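Local coordinates for endoribonuclease L-PSP/chorismate mutase-like domain-containing protein (Agrobacterium tumefaciens str., PDB 3D01) that is of unknown function but belongs to the YjgF/L-PSP family, whose chorismate mutase-like fold typically assembles into trimers with clefts between subunits, at the interface of chains A and B. Numbering follows the deposited sequence. Chains: chain A/B, Uncharacterized protein.

Contact 1: the interface of chains A and B. Residues chain A 148-149; chain B 111-113, 115-116, 118, 145.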
# COMPACT_ATOMS: atom_id res chain seq x y z
N SER A 148 10.77 0.34 -12.05
CA SER A 148 10.05 0.24 -13.34
C SER A 148 8.62 -0.15 -13.00
O SER A 148 8.34 -0.56 -11.85
CB SER A 148 10.68 -0.84 -14.26
OG SER A 148 10.98 -2.04 -13.57
N LEU A 149 7.76 -0.05 -14.01
CA LEU A 149 6.31 -0.27 -13.87
C LEU A 149 5.77 -1.05 -15.09
O LEU A 149 6.38 -1.06 -16.19
CB LEU A 149 5.55 1.08 -13.74
CG LEU A 149 5.78 1.88 -12.46
CD1 LEU A 149 5.13 3.25 -12.56
CD2 LEU A 149 5.26 1.11 -11.22
N SER B 111 12.92 -5.90 -9.74
CA SER B 111 13.01 -5.74 -11.19
C SER B 111 14.22 -4.94 -11.62
O SER B 111 14.56 -3.95 -10.97
CB SER B 111 11.78 -4.98 -11.75
OG SER B 111 10.55 -5.58 -11.41
N VAL B 112 14.82 -5.33 -12.74
CA VAL B 112 15.73 -4.39 -13.42
C VAL B 112 14.83 -3.36 -14.13
O VAL B 112 13.67 -3.63 -14.42
CB VAL B 112 16.73 -5.05 -14.42
CG1 VAL B 112 17.75 -6.00 -13.73
CG2 VAL B 112 15.99 -5.81 -15.58
N PRO B 113 15.36 -2.17 -14.40
CA PRO B 113 14.55 -1.08 -14.94
C PRO B 113 14.01 -1.31 -16.35
O PRO B 113 13.08 -0.61 -16.75
CB PRO B 113 15.50 0.11 -14.88
CG PRO B 113 16.51 -0.26 -13.82
CD PRO B 113 16.73 -1.71 -14.10
N PHE B 115 12.76 -4.23 -17.12
CA PHE B 115 11.71 -5.23 -16.93
C PHE B 115 10.38 -4.52 -16.67
O PHE B 115 10.29 -3.73 -15.72
CB PHE B 115 12.02 -6.23 -15.85
CG PHE B 115 10.93 -7.21 -15.68
CD1 PHE B 115 10.68 -8.13 -16.70
CD2 PHE B 115 10.08 -7.15 -14.58
CE1 PHE B 115 9.65 -9.04 -16.59
CE2 PHE B 115 9.02 -8.05 -14.48
CZ PHE B 115 8.82 -8.98 -15.47
N VAL B 116 9.38 -4.80 -17.51
CA VAL B 116 8.12 -4.06 -17.48
C VAL B 116 6.88 -4.97 -17.54
O VAL B 116 5.81 -4.55 -17.98
CB VAL B 116 8.10 -2.97 -18.60
CG1 VAL B 116 9.13 -1.90 -18.30
CG2 VAL B 116 8.31 -3.60 -20.01
N GLN B 118 5.63 -6.68 -14.76
CA GLN B 118 5.27 -6.98 -13.38
C GLN B 118 3.81 -7.46 -13.25
O GLN B 118 3.50 -8.26 -12.38
CB GLN B 118 5.51 -5.80 -12.45
CG GLN B 118 6.97 -5.37 -12.29
CD GLN B 118 7.44 -4.41 -13.36
OE1 GLN B 118 6.69 -4.05 -14.28
NE2 GLN B 118 8.69 -3.95 -13.22
N GLY B 145 7.46 -2.47 -9.80
CA GLY B 145 8.84 -2.93 -9.82
C GLY B 145 9.70 -2.26 -8.76
O GLY B 145 9.83 -1.03 -8.74
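A:Ser148 plants its hydroxyl OG among polar backbone and amide groups of chain B. OG meets the carbonyl O of B:Phe115 at 2.8 Å, nearly along the C=O axis (161° at the oxygen). B:Val112 O, 3.2 Å from OG, competes for the one hydroxyl proton, but here the hydroxyl stands above the carbonyl plane, 41° out of it; the shorter approach to B:Phe115 is probably the main one. OG sits between the backbone N and carbonyl carbon of its own residue (chi1 44°), and that turn sends it towards both acceptors. The amide NE2 of B:Gln118 also reaches OG at 3.0 Å, though this bond is weak. The A:Ser148 CB rests 3.9 Å from B:Pro113 CA. In the backbone, A:Ser148 and B:Gly145 form an antiparallel beta bridge, with a weak bond of 2.9 Å from B:Gly145 N to A:Ser148 O. B:Gln118 OE1 lies against the backbone of A:Leu149, and B:Val116 CB is 3.5 Å from A:Leu149 O. Behind this shell, B:Ser111 OG accepts a 3.1 Å bond from NE2 of B:Gln118, steadying the amide of a side chain bent at chi2. The site thus docks the loop after strand 140-146 of chain A onto chain B, and probably steadies the subunit interface.

Contact 2: the interface of chains A and B. Residues chain A 63, 147-148; chain B 112-113.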
# COMPACT_ATOMS: atom_id res chain seq x y z
N LEU A 63 11.58 6.19 -17.38
CA LEU A 63 12.02 6.59 -16.07
C LEU A 63 12.11 8.09 -15.93
O LEU A 63 12.78 8.78 -16.72
CB LEU A 63 13.39 5.99 -15.80
CG LEU A 63 13.44 4.47 -15.90
CD1 LEU A 63 14.95 3.94 -15.72
CD2 LEU A 63 12.49 3.78 -14.91
N ALA A 147 11.63 0.96 -9.52
CA ALA A 147 12.64 0.59 -10.53
C ALA A 147 12.06 0.67 -11.94
O ALA A 147 12.75 1.04 -12.88
CB ALA A 147 13.16 -0.77 -10.27
N SER A 148 10.77 0.34 -12.05
CA SER A 148 10.05 0.24 -13.34
C SER A 148 8.62 -0.15 -13.00
O SER A 148 8.34 -0.56 -11.85
CB SER A 148 10.68 -0.84 -14.26
OG SER A 148 10.98 -2.04 -13.57
N VAL B 112 14.82 -5.33 -12.74
CA VAL B 112 15.73 -4.39 -13.42
C VAL B 112 14.83 -3.36 -14.13
O VAL B 112 13.67 -3.63 -14.42
CB VAL B 112 16.73 -5.05 -14.42
CG1 VAL B 112 17.75 -6.00 -13.73
CG2 VAL B 112 15.99 -5.81 -15.58
N PRO B 113 15.36 -2.17 -14.40
CA PRO B 113 14.55 -1.08 -14.94
C PRO B 113 14.01 -1.31 -16.35
O PRO B 113 13.08 -0.61 -16.75
CB PRO B 113 15.50 0.11 -14.88
CG PRO B 113 16.51 -0.26 -13.82
CD PRO B 113 16.73 -1.71 -14.10
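A:Ala147, in a loop, has helix-like torsions (phi -69°, psi -34°) that present its carbonyl to B:Pro113, before the chain opens out to a fully extended A:Ser148. The pyrrolidine ring of B:Pro113 is the chief apolar piece that chain B offers here, with 58 Å² of the residue hidden by chain A, against 18 Å² each for A:Leu63 and A:Ala147. Carbons at one end of the ring do the touching: the A:Ala147 carbonyl O lies 3.5 Å from B:Pro113 CA. CB of the same proline is equally near that oxygen, while CG is more distant, so the oxygen lies against the CA and CB end of the ring. This is van der Waals contact between carbons and a polar oxygen, and the polar link across the patch is left to the A:Ser148 hydroxyl and the B:Val112 carbonyl beside it. A:Leu63 comes to the ring from a separate loop of chain A. Its CG is anti to the carbonyl carbon (chi1 -57°), and the extended chain beyond brings a branch tip forward, the side chain crossing that of the proline obliquely. The two branches divide the work: CD2 stays within chain A, 3.4 Å from A:Ala147 O, whereas methyl CD1 meets B:Pro113 CB at 4.0 Å.

Contact 3: the interface of chains A and B. Residues chain A 49, 108, 156, 158; chain B 141-144.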
# COMPACT_ATOMS: atom_id res chain seq x y z
N GLY A 49 -4.25 -0.20 -9.12
CA GLY A 49 -3.23 0.67 -9.71
C GLY A 49 -3.60 1.00 -11.14
O GLY A 49 -3.84 0.10 -11.93
N PHE A 108 3.25 5.74 -7.36
CA PHE A 108 4.42 5.00 -7.72
C PHE A 108 5.02 5.60 -8.96
O PHE A 108 4.37 5.60 -10.04
CB PHE A 108 4.05 3.54 -7.99
CG PHE A 108 3.26 2.88 -6.87
CD1 PHE A 108 3.80 2.74 -5.60
CD2 PHE A 108 2.00 2.41 -7.09
CE1 PHE A 108 3.08 2.13 -4.59
CE2 PHE A 108 1.28 1.80 -6.07
CZ PHE A 108 1.83 1.67 -4.84
N GLU A 156 2.21 4.96 -11.74
CA GLU A 156 1.03 4.13 -11.43
C GLU A 156 0.49 4.61 -10.10
O GLU A 156 1.27 4.89 -9.18
CB GLU A 156 1.40 2.65 -11.36
CG GLU A 156 0.33 1.72 -10.82
CD GLU A 156 0.79 0.26 -10.70
OE1 GLU A 156 1.77 -0.10 -11.35
OE2 GLU A 156 0.14 -0.51 -9.96
N ASP A 158 -2.73 4.00 -7.14
CA ASP A 158 -3.94 3.37 -6.63
C ASP A 158 -4.63 4.28 -5.62
O ASP A 158 -4.10 5.33 -5.23
CB ASP A 158 -3.67 1.94 -6.14
CG ASP A 158 -2.93 1.87 -4.82
OD1 ASP A 158 -2.90 2.90 -4.10
OD2 ASP A 158 -2.35 0.78 -4.50
N ARG B 141 -5.84 -4.59 -7.20
CA ARG B 141 -4.42 -4.93 -7.22
C ARG B 141 -3.56 -3.74 -7.59
O ARG B 141 -4.01 -2.86 -8.31
CB ARG B 141 -4.18 -5.98 -8.31
CG ARG B 141 -2.99 -6.84 -8.13
CD ARG B 141 -2.95 -7.96 -9.21
NE ARG B 141 -2.45 -7.53 -10.51
CZ ARG B 141 -2.15 -8.38 -11.51
NH1 ARG B 141 -2.29 -9.67 -11.36
NH2 ARG B 141 -1.67 -7.94 -12.66
N ALA B 142 -2.32 -3.76 -7.11
CA ALA B 142 -1.23 -2.98 -7.69
C ALA B 142 -0.07 -3.92 -7.98
O ALA B 142 0.15 -4.89 -7.25
CB ALA B 142 -0.80 -1.88 -6.78
N ALA B 143 0.67 -3.64 -9.04
CA ALA B 143 1.82 -4.44 -9.43
C ALA B 143 2.92 -3.45 -9.81
O ALA B 143 2.74 -2.63 -10.71
CB ALA B 143 1.48 -5.33 -10.60
N VAL B 144 4.06 -3.54 -9.15
CA VAL B 144 5.10 -2.50 -9.22
C VAL B 144 6.49 -3.14 -9.18
O VAL B 144 6.69 -4.22 -8.58
CB VAL B 144 4.89 -1.47 -8.10
CG1 VAL B 144 3.57 -0.72 -8.28
CG2 VAL B 144 4.95 -2.14 -6.73
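A:Phe108 takes methyl CG1 of B:Val144 over one face of its ring, in a subunit interface of the YjgF/L-PSP family. The methyl stands 3.7 Å above the ring plane, offset towards the rim, where A:Phe108 CD2 lies 3.7 Å away, and the contact is a CH-pi one. The two side chains cross at about a right angle, so the valine points a branch at the ring instead of lying along it. The same CG1 also touches the carboxylate of A:Glu156, 3.6 Å from OE1, on a side about perpendicular to the ring contact. A:Glu156 gets there with CG anti to its backbone N (chi1 170°) and an extended chain beyond, which carries the carboxylate from strand 155-162 up to strand 140-146 of chain B. There OE2 accepts a weak hydrogen bond of 3.3 Å from B:Ala143 N. A:Glu156 OE1 comes within 2.8 Å of B:Ala143 O, which can only accept; the two oxygens would repel unless OE1 carried a proton, which the coordinates do not show, so this pair is doubtful. Methyl CB of B:Ala142 lies near two carboxylates, 3.6 Å from A:Glu156 OE2 and 3.8 Å from A:Asp158 OD2. At the far end of the patch the backbone takes over: A:Gly49 N, on strand 44-50, donates to B:Arg141 O at 2.8 Å.

Contact 1 and contact 2 are neighbours, the centres of their C-alpha atoms about 5 Å apart, and they share A:Ser148, B:Val112 and B:Pro113. The C-alpha centre of contact 3 is about 12 Å from that of contact 1 and about 14 Å from that of contact 2. Strand 140-146 of chain B joins contact 3 to contact 1, giving residues 141-144 to the former and B:Gly145 to the latter. Together they run from strand contacts at contact 3 to loop contacts at contacts 1 and 2. The deposited assembly holds three copies, in keeping with the family's usual trimer, so these contacts would probably recur between its subunits.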